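PDB 3SKV: SsfX3, which probably transfers a salicylyl group onto a tetracycline intermediate, as a GDSL/SGNH-type acyltransferase of a Streptomyces biosynthetic pathway. Local coordinates for residues Lys185-His190 against Asp242-Leu247. The protein carries 1 engineered substitution. Residues are numbered along the deposited sequence; the frame is centred on the assembly and turned at random.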
ATOM      1  N   LYS A 185      14.181   9.625   1.668  1.00 33.49           N
ATOM      2  CA  LYS A 185      13.359   9.344   2.836  1.00 31.13           C
ATOM      3  C   LYS A 185      13.582   7.901   3.256  1.00 31.09           C
ATOM      4  O   LYS A 185      13.870   7.034   2.403  1.00 28.18           O
ATOM      5  CB  LYS A 185      11.878   9.534   2.504  1.00 32.01           C
ATOM      6  CG  LYS A 185      11.474  10.970   2.504  1.00 29.16           C
ATOM      7  CD  LYS A 185      10.029  11.108   2.095  1.00 37.31           C
ATOM      8  CE  LYS A 185       9.729  12.508   1.619  1.00 46.67           C
ATOM      9  NZ  LYS A 185       9.994  13.539   2.665  1.00 61.79           N
ATOM     10  N   PRO A 186      13.449   7.615   4.573  1.00 26.54           N
ATOM     11  CA  PRO A 186      13.572   6.208   5.013  1.00 25.21           C
ATOM     12  C   PRO A 186      12.460   5.361   4.393  1.00 27.26           C
ATOM     13  O   PRO A 186      11.347   5.842   4.179  1.00 26.83           O
ATOM     14  CB  PRO A 186      13.442   6.298   6.533  1.00 26.63           C
ATOM     15  CG  PRO A 186      13.622   7.758   6.870  1.00 30.53           C
ATOM     16  CD  PRO A 186      13.131   8.514   5.704  1.00 26.37           C
ATOM     17  N   HIS A 187      12.768   4.108   4.094  1.00 24.20           N
ATOM     18  CA  HIS A 187      11.814   3.206   3.465  1.00 23.01           C
ATOM     19  C   HIS A 187      10.936   2.520   4.460  1.00 26.98           C
ATOM     20  O   HIS A 187      11.431   1.934   5.433  1.00 27.19           O
ATOM     21  CB  HIS A 187      12.515   2.161   2.584  1.00 23.01           C
ATOM     22  CG  HIS A 187      13.191   2.750   1.407  1.00 26.77           C
ATOM     23  ND1 HIS A 187      12.518   2.937   0.219  1.00 28.62           N
ATOM     24  CD2 HIS A 187      14.460   3.194   1.272  1.00 28.64           C
ATOM     25  CE1 HIS A 187      13.394   3.491  -0.605  1.00 27.98           C
ATOM     26  NE2 HIS A 187      14.579   3.658  -0.018  1.00 28.70           N
ATOM     27  N   TRP A 188       9.626   2.548   4.193  1.00 22.07           N
ATOM     28  CA  TRP A 188       8.665   1.851   5.018  1.00 22.08           C
ATOM     29  C   TRP A 188       7.910   0.807   4.220  1.00 26.32           C
ATOM     30  O   TRP A 188       7.127   1.155   3.335  1.00 25.27           O
ATOM     31  CB  TRP A 188       7.713   2.802   5.758  1.00 21.75           C
ATOM     32  CG  TRP A 188       6.629   2.090   6.523  1.00 24.09           C
ATOM     33  CD1 TRP A 188       6.704   0.854   7.112  1.00 26.89           C
ATOM     34  CD2 TRP A 188       5.294   2.563   6.745  1.00 24.89           C
ATOM     35  NE1 TRP A 188       5.505   0.538   7.700  1.00 26.23           N
ATOM     36  CE2 TRP A 188       4.622   1.573   7.500  1.00 28.50           C
ATOM     37  CE3 TRP A 188       4.612   3.760   6.426  1.00 26.95           C
ATOM     38  CZ2 TRP A 188       3.298   1.737   7.934  1.00 28.69           C
ATOM     39  CZ3 TRP A 188       3.298   3.918   6.848  1.00 29.34           C
ATOM     40  CH2 TRP A 188       2.649   2.909   7.579  1.00 30.23           C
ATOM     41  N   ILE A 189       8.157  -0.484   4.548  1.00 22.89           N
ATOM     42  CA  ILE A 189       7.469  -1.615   3.941  1.00 21.89           C
ATOM     43  C   ILE A 189       6.328  -2.061   4.842  1.00 23.16           C
ATOM     44  O   ILE A 189       6.557  -2.368   6.025  1.00 22.32           O
ATOM     45  CB  ILE A 189       8.397  -2.813   3.595  1.00 25.73           C
ATOM     46  CG1 ILE A 189       9.618  -2.382   2.754  1.00 25.56           C
ATOM     47  CG2 ILE A 189       7.574  -3.945   2.899  1.00 26.93           C
ATOM     48  CD1 ILE A 189      10.520  -3.572   2.321  1.00 27.40           C
ATOM     49  N   HIS A 190       5.092  -2.100   4.285  1.00 18.01           N
ATOM     50  CA  HIS A 190       3.947  -2.600   5.039  1.00 16.88           C
ATOM     51  C   HIS A 190       3.380  -3.835   4.313  1.00 20.38           C
ATOM     52  O   HIS A 190       3.080  -3.783   3.118  1.00 16.69           O
ATOM     53  CB  HIS A 190       2.864  -1.543   5.335  1.00 16.99           C
ATOM     54  CG  HIS A 190       1.703  -2.121   6.085  1.00 20.99           C
ATOM     55  ND1 HIS A 190       1.781  -2.382   7.460  1.00 23.29           N
ATOM     56  CD2 HIS A 190       0.514  -2.580   5.616  1.00 22.95           C
ATOM     57  CE1 HIS A 190       0.638  -2.976   7.777  1.00 23.11           C
ATOM     58  NE2 HIS A 190      -0.164  -3.106   6.698  1.00 23.39           N
ATOM     59  N   ASP A 242      14.615  -8.588  -0.070  1.00 24.95           N
ATOM     60  CA  ASP A 242      15.321  -8.056  -1.225  1.00 25.84           C
ATOM     61  C   ASP A 242      15.001  -6.587  -1.560  1.00 30.02           C
ATOM     62  O   ASP A 242      15.589  -6.015  -2.467  1.00 32.34           O
ATOM     63  CB  ASP A 242      15.165  -9.017  -2.421  1.00 28.61           C
ATOM     64  CG  ASP A 242      15.726 -10.431  -2.173  1.00 37.44           C
ATOM     65  OD1 ASP A 242      16.707 -10.561  -1.401  1.00 35.62           O
ATOM     66  OD2 ASP A 242      15.172 -11.404  -2.739  1.00 41.53           O
ATOM     67  N   LEU A 243      14.130  -5.959  -0.778  1.00 25.24           N
ATOM     68  CA  LEU A 243      13.701  -4.566  -0.931  1.00 24.23           C
ATOM     69  C   LEU A 243      14.429  -3.655   0.086  1.00 28.78           C
ATOM     70  O   LEU A 243      14.703  -4.129   1.184  1.00 26.30           O
ATOM     71  CB  LEU A 243      12.188  -4.522  -0.660  1.00 22.93           C
ATOM     72  CG  LEU A 243      11.198  -4.254  -1.802  1.00 26.83           C
ATOM     73  CD1 LEU A 243      11.769  -4.499  -3.149  1.00 26.84           C
ATOM     74  CD2 LEU A 243       9.947  -5.049  -1.637  1.00 28.16           C
ATOM     75  N   PRO A 244      14.733  -2.354  -0.214  1.00 27.46           N
ATOM     76  CA  PRO A 244      15.328  -1.490   0.839  1.00 26.57           C
ATOM     77  C   PRO A 244      14.270  -1.195   1.918  1.00 30.22           C
ATOM     78  O   PRO A 244      13.070  -1.019   1.593  1.00 27.94           O
ATOM     79  CB  PRO A 244      15.727  -0.214   0.088  1.00 28.18           C
ATOM     80  CG  PRO A 244      14.858  -0.165  -1.112  1.00 32.86           C
ATOM     81  CD  PRO A 244      14.449  -1.585  -1.454  1.00 29.04           C
ATOM     82  N   ALA A 245      14.691  -1.187   3.198  1.00 26.29           N
ATOM     83  CA  ALA A 245      13.748  -0.956   4.294  1.00 26.60           C
ATOM     84  C   ALA A 245      14.403  -0.412   5.525  1.00 29.70           C
ATOM     85  O   ALA A 245      15.415  -0.947   5.998  1.00 29.84           O
ATOM     86  CB  ALA A 245      13.027  -2.249   4.642  1.00 27.59           C
ATOM     87  N   ASP A 246      13.775   0.608   6.090  1.00 25.59           N
ATOM     88  CA  ASP A 246      14.231   1.223   7.330  1.00 25.44           C
ATOM     89  C   ASP A 246      13.232   0.936   8.431  1.00 29.33           C
ATOM     90  O   ASP A 246      13.582   1.072   9.591  1.00 31.69           O
ATOM     91  CB  ASP A 246      14.445   2.717   7.143  1.00 26.88           C
ATOM     92  CG  ASP A 246      15.557   2.992   6.171  1.00 39.63           C
ATOM     93  OD1 ASP A 246      16.741   2.880   6.577  1.00 44.62           O
ATOM     94  OD2 ASP A 246      15.255   3.253   4.982  1.00 37.60           O
ATOM     95  N   LEU A 247      12.011   0.496   8.061  1.00 23.73           N
ATOM     96  CA  LEU A 247      10.896   0.130   8.943  1.00 22.36           C
ATOM     97  C   LEU A 247      10.052  -0.894   8.206  1.00 22.63           C
ATOM     98  O   LEU A 247       9.669  -0.659   7.058  1.00 21.06           O
ATOM     99  CB  LEU A 247      10.033   1.365   9.244  1.00 22.26           C
ATOM    100  CG  LEU A 247       9.135   1.421  10.495  1.00 28.03           C
ATOM    101  CD1 LEU A 247       7.740   1.949  10.181  1.00 28.51           C
ATOM    102  CD2 LEU A 247       9.154   0.149  11.357  1.00 29.41           C
TER
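With CG of H187 anti to its own carbonyl carbon (chi1 -66°), the imidazole swings over the P244 ring, while the same choice at D246 (chi1 -65°) turns the carboxylate back toward the backbone of H187. P244 CG sits 3.9 Å from the centroid of the H187 ring, almost straight above it, a CH-pi contact that suits a compact, rigid proline ring whose C-H groups can lie on a flat aromatic face. D246 OD2 lies near the plane of that ring, at its CD2 edge, and uses its anti lone pair to accept a nearly straight hydrogen bond from H187 N (2.8 Å, 170°). An aspartate fits here because its short chain reaches an amide at the very start of the strand. The carbonyl H187 O answers with a bond from D246 N (2.8 Å) and a weak one from L247 N, and the pairing is carried on by I189 N to L247 O at 2.9 Å. An alanine in place of H187 would probably keep these backbone bonds but leave P244 without its aromatic partner, opening a gap at the partly exposed end of the strand. Beyond it, L247 CD1 rests over the five-membered ring of W188, 3.7 Å from its centroid, and W188 NE1 is hydrogen-bonded to S249 OG, further along strand 247-252. I189 extends its CG1-CD1 arm so that CD1 meets L243 CB (3.5 Å) and A245 CB, whose small methyl lets the chains come close. W188 and L247 form a parallel beta bridge, fastening the loop after helix 234-242 to strand 187-192 where strand 247-252 enters, beside it, the central parallel sheet of the GDSL/SGNH hydrolase fold.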